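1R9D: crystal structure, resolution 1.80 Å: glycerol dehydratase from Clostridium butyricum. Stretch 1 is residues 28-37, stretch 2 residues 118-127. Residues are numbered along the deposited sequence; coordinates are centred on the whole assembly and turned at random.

Stretch 1 (28-37) ESERAILITE
Stretch 2, residues 118-127: KLKDVFEYWN

Two helical segments of one glycerol dehydratase chain pack at a distance in sequence. Glu28 and Ser29 lead, in non-helical conformation (phi/psi -103/155 and -109/-7), into a helix that runs from Glu30 through Glu37 and beyond; the second helix arrives from earlier in the chain and carries Lys118 onward. Most helical residues lie near -60/-45; Lys118 is at -66/-27 and Leu119 at -73/-19, and Trp126 has -73/2. The axes approach to 9.5 Å, and their N-to-C directions differ by 43°, with a signed crossing angle of 43°. Two CA pairs fix the register: Ser29 CA to Leu119 CA at 6.9 Å, and Thr36 CA to Val122 CA at 6.4 Å.

The polar link between the stretches is one hydrogen bond. The indole NE1 of Trp126 (chi1 m, chi2 93°) donates to OG1 of Thr36 (chi1 m) over 2.9 Å, with an N-H...O angle of 156°. The acceptor lies at the ring edge, near its plane, where an indole N-H points. Thr36 OG1 in turn donates to Ala32 O, 2.7 Å away, one turn back in its own helix. Threonine suits this place because its hydroxyl can accept and donate at once, while its methyl serves packing: Thr36 CG2 lies 3.9 Å from Tyr125 CB (Tyr125 chi1 t, chi2 75°).

Apolar packing supplies much of the remainder. CA-to-CB of Ala32 points toward the other helix, and its small side chain admits Leu119 and Val122 closely: Ala32 CB is 4.0 Å from Leu119 CD2 and 4.2 Å from Val122 CG2. Leu119 (chi1 m, chi2 t) starts sideways, but its end comes nearer, and CD2 also meets Ser29 CB at 4.0 Å. Val122 (chi1 t) points toward stretch 1; its branched CB sets two methyls, CG1 and CG2, against stretch 1, both within about 4.3 Å of Ala32 CB and about 3.8 Å of Thr36 OG1. Ile33 (chi1 m, chi2 p) likewise sets out sideways, yet its end comes nearer, with Ile33 CD1 4.0 Å from Val122 CG2. Ile35, with both chi angles t, places CG2 4.0 Å from Trp126 CZ2, so the indole combines apolar contact with its hydrogen bond.

At the more exposed margin, Lys118 (chi1 m, then t throughout) lends its aliphatic base to the contact, Lys118 CB lying 4.1 Å from Ile33 CD1. Asp121 (chi1 t, chi2 66°) points toward stretch 1 and brings OD2 to 4.1 Å from Thr36 CG2; that oxygen is hydrogen-bonded elsewhere in the structure. Together the two stretches bury 443 Å².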

# COMPACT_ATOMS: atom_id res chain seq x y z
N GLU A 28 -27.74 -5.20 -14.80
CA GLU A 28 -27.18 -6.39 -15.43
C GLU A 28 -26.01 -6.90 -14.59
O GLU A 28 -25.40 -6.14 -13.84
CB GLU A 28 -26.78 -6.06 -16.87
CG GLU A 28 -28.02 -5.94 -17.77
CD GLU A 28 -27.74 -5.47 -19.19
OE1 GLU A 28 -26.58 -5.55 -19.64
OE2 GLU A 28 -28.70 -5.02 -19.86
N SER A 29 -25.72 -8.19 -14.71
CA SER A 29 -24.65 -8.79 -13.91
C SER A 29 -23.36 -9.20 -14.61
O SER A 29 -22.40 -9.58 -13.95
CB SER A 29 -25.21 -10.00 -13.15
OG SER A 29 -25.76 -10.95 -14.04
N GLU A 30 -23.32 -9.12 -15.94
CA GLU A 30 -22.12 -9.51 -16.68
C GLU A 30 -20.82 -8.92 -16.12
O GLU A 30 -19.89 -9.67 -15.79
CB GLU A 30 -22.25 -9.11 -18.15
CG GLU A 30 -23.05 -10.07 -19.03
CD GLU A 30 -24.54 -10.08 -18.74
OE1 GLU A 30 -25.07 -9.01 -18.35
OE2 GLU A 30 -25.18 -11.14 -18.91
N ARG A 31 -20.74 -7.60 -16.00
CA ARG A 31 -19.51 -7.00 -15.49
C ARG A 31 -19.13 -7.52 -14.10
O ARG A 31 -17.97 -7.84 -13.86
CB ARG A 31 -19.61 -5.47 -15.44
CG ARG A 31 -18.29 -4.82 -15.02
CD ARG A 31 -18.42 -3.32 -14.76
NE ARG A 31 -17.14 -2.72 -14.38
CZ ARG A 31 -16.57 -2.83 -13.19
NH1 ARG A 31 -17.16 -3.52 -12.22
NH2 ARG A 31 -15.40 -2.24 -12.96
N ALA A 32 -20.10 -7.60 -13.20
CA ALA A 32 -19.84 -8.06 -11.84
C ALA A 32 -19.23 -9.45 -11.82
O ALA A 32 -18.31 -9.73 -11.06
CB ALA A 32 -21.13 -8.05 -11.03
N ILE A 33 -19.77 -10.34 -12.66
CA ILE A 33 -19.27 -11.70 -12.73
C ILE A 33 -17.83 -11.73 -13.26
O ILE A 33 -16.98 -12.44 -12.72
CB ILE A 33 -20.18 -12.58 -13.63
CG1 ILE A 33 -21.40 -13.05 -12.85
CG2 ILE A 33 -19.42 -13.81 -14.13
CD1 ILE A 33 -22.23 -11.95 -12.22
N LEU A 34 -17.56 -10.95 -14.30
CA LEU A 34 -16.24 -10.90 -14.91
C LEU A 34 -15.13 -10.33 -14.03
O LEU A 34 -14.03 -10.88 -13.99
CB LEU A 34 -16.31 -10.13 -16.23
CG LEU A 34 -17.10 -10.81 -17.35
CD1 LEU A 34 -17.17 -9.89 -18.55
CD2 LEU A 34 -16.43 -12.13 -17.73
N ILE A 35 -15.39 -9.23 -13.32
CA ILE A 35 -14.36 -8.66 -12.47
C ILE A 35 -14.08 -9.60 -11.30
O ILE A 35 -12.94 -9.70 -10.83
CB ILE A 35 -14.75 -7.25 -11.95
CG1 ILE A 35 -13.52 -6.58 -11.31
CG2 ILE A 35 -15.88 -7.35 -10.94
CD1 ILE A 35 -13.71 -5.10 -11.00
N THR A 36 -15.11 -10.31 -10.84
CA THR A 36 -14.96 -11.25 -9.73
C THR A 36 -14.07 -12.41 -10.17
O THR A 36 -13.19 -12.86 -9.43
CB THR A 36 -16.34 -11.81 -9.29
OG1 THR A 36 -17.16 -10.73 -8.80
CG2 THR A 36 -16.18 -12.85 -8.19
N GLU A 37 -14.30 -12.89 -11.39
CA GLU A 37 -13.52 -13.98 -11.95
C GLU A 37 -12.05 -13.58 -12.10
O GLU A 37 -11.15 -14.36 -11.78
CB GLU A 37 -14.11 -14.39 -13.30
CG GLU A 37 -13.19 -15.25 -14.16
CD GLU A 37 -13.90 -15.82 -15.38
OE1 GLU A 37 -14.62 -15.07 -16.07
OE2 GLU A 37 -13.73 -17.03 -15.65
N LYS A 118 -26.89 -15.15 -9.81
CA LYS A 118 -25.48 -15.05 -10.14
C LYS A 118 -24.72 -14.06 -9.25
O LYS A 118 -23.51 -14.21 -9.06
CB LYS A 118 -25.30 -14.67 -11.61
CG LYS A 118 -25.70 -15.79 -12.57
CD LYS A 118 -25.41 -15.42 -14.01
CE LYS A 118 -25.75 -16.58 -14.94
NZ LYS A 118 -25.44 -16.28 -16.36
N LEU A 119 -25.42 -13.07 -8.72
CA LEU A 119 -24.76 -12.09 -7.85
C LEU A 119 -24.40 -12.67 -6.49
O LEU A 119 -23.56 -12.12 -5.78
CB LEU A 119 -25.64 -10.85 -7.67
CG LEU A 119 -25.80 -9.96 -8.90
CD1 LEU A 119 -26.77 -8.83 -8.58
CD2 LEU A 119 -24.44 -9.39 -9.31
N LYS A 120 -25.03 -13.78 -6.11
CA LYS A 120 -24.75 -14.38 -4.81
C LYS A 120 -23.25 -14.60 -4.60
O LYS A 120 -22.70 -14.23 -3.56
CB LYS A 120 -25.48 -15.72 -4.66
CG LYS A 120 -26.99 -15.58 -4.53
CD LYS A 120 -27.66 -16.94 -4.46
CE LYS A 120 -29.17 -16.80 -4.31
NZ LYS A 120 -29.86 -18.13 -4.28
N ASP A 121 -22.59 -15.20 -5.59
CA ASP A 121 -21.15 -15.45 -5.48
C ASP A 121 -20.36 -14.14 -5.43
O ASP A 121 -19.30 -14.07 -4.79
CB ASP A 121 -20.66 -16.28 -6.66
CG ASP A 121 -19.20 -16.66 -6.53
OD1 ASP A 121 -18.87 -17.43 -5.60
OD2 ASP A 121 -18.38 -16.19 -7.35
N VAL A 122 -20.86 -13.12 -6.11
CA VAL A 122 -20.20 -11.82 -6.14
C VAL A 122 -20.16 -11.24 -4.72
O VAL A 122 -19.11 -10.83 -4.24
CB VAL A 122 -20.93 -10.84 -7.08
CG1 VAL A 122 -20.25 -9.48 -7.05
CG2 VAL A 122 -20.93 -11.39 -8.50
N PHE A 123 -21.32 -11.22 -4.06
CA PHE A 123 -21.42 -10.71 -2.70
C PHE A 123 -20.49 -11.50 -1.77
O PHE A 123 -19.86 -10.93 -0.88
CB PHE A 123 -22.85 -10.84 -2.18
CG PHE A 123 -23.87 -10.06 -2.97
CD1 PHE A 123 -25.11 -10.62 -3.26
CD2 PHE A 123 -23.59 -8.78 -3.43
CE1 PHE A 123 -26.06 -9.91 -3.99
CE2 PHE A 123 -24.53 -8.06 -4.16
CZ PHE A 123 -25.77 -8.62 -4.44
N GLU A 124 -20.41 -12.81 -1.99
CA GLU A 124 -19.56 -13.66 -1.17
C GLU A 124 -18.07 -13.36 -1.34
O GLU A 124 -17.34 -13.23 -0.36
CB GLU A 124 -19.82 -15.13 -1.48
CG GLU A 124 -19.09 -16.10 -0.56
CD GLU A 124 -19.33 -17.55 -0.94
OE1 GLU A 124 -20.51 -17.95 -1.06
OE2 GLU A 124 -18.34 -18.29 -1.11
N TYR A 125 -17.62 -13.24 -2.58
CA TYR A 125 -16.20 -12.97 -2.81
C TYR A 125 -15.73 -11.61 -2.29
O TYR A 125 -14.73 -11.52 -1.60
CB TYR A 125 -15.84 -13.04 -4.29
CG TYR A 125 -14.40 -12.65 -4.54
CD1 TYR A 125 -13.36 -13.52 -4.22
CD2 TYR A 125 -14.07 -11.37 -5.00
CE1 TYR A 125 -12.02 -13.13 -4.36
CE2 TYR A 125 -12.74 -10.97 -5.14
CZ TYR A 125 -11.72 -11.86 -4.81
OH TYR A 125 -10.41 -11.47 -4.93
N TRP A 126 -16.46 -10.55 -2.65
CA TRP A 126 -16.06 -9.20 -2.26
C TRP A 126 -16.24 -8.79 -0.82
O TRP A 126 -15.93 -7.66 -0.45
CB TRP A 126 -16.75 -8.18 -3.17
CG TRP A 126 -16.30 -8.29 -4.59
CD1 TRP A 126 -16.89 -9.02 -5.58
CD2 TRP A 126 -15.15 -7.67 -5.17
NE1 TRP A 126 -16.18 -8.89 -6.75
CE2 TRP A 126 -15.11 -8.07 -6.52
CE3 TRP A 126 -14.15 -6.81 -4.68
CZ2 TRP A 126 -14.10 -7.64 -7.40
CZ3 TRP A 126 -13.15 -6.39 -5.55
CH2 TRP A 126 -13.13 -6.80 -6.90
N ASN A 127 -16.72 -9.70 0.02
CA ASN A 127 -16.91 -9.37 1.42
C ASN A 127 -15.59 -8.94 2.07
O ASN A 127 -14.63 -9.72 2.14
CB ASN A 127 -17.49 -10.57 2.17
CG ASN A 127 -17.70 -10.28 3.64
OD1 ASN A 127 -18.28 -9.27 4.01
ND2 ASN A 127 -17.21 -11.18 4.49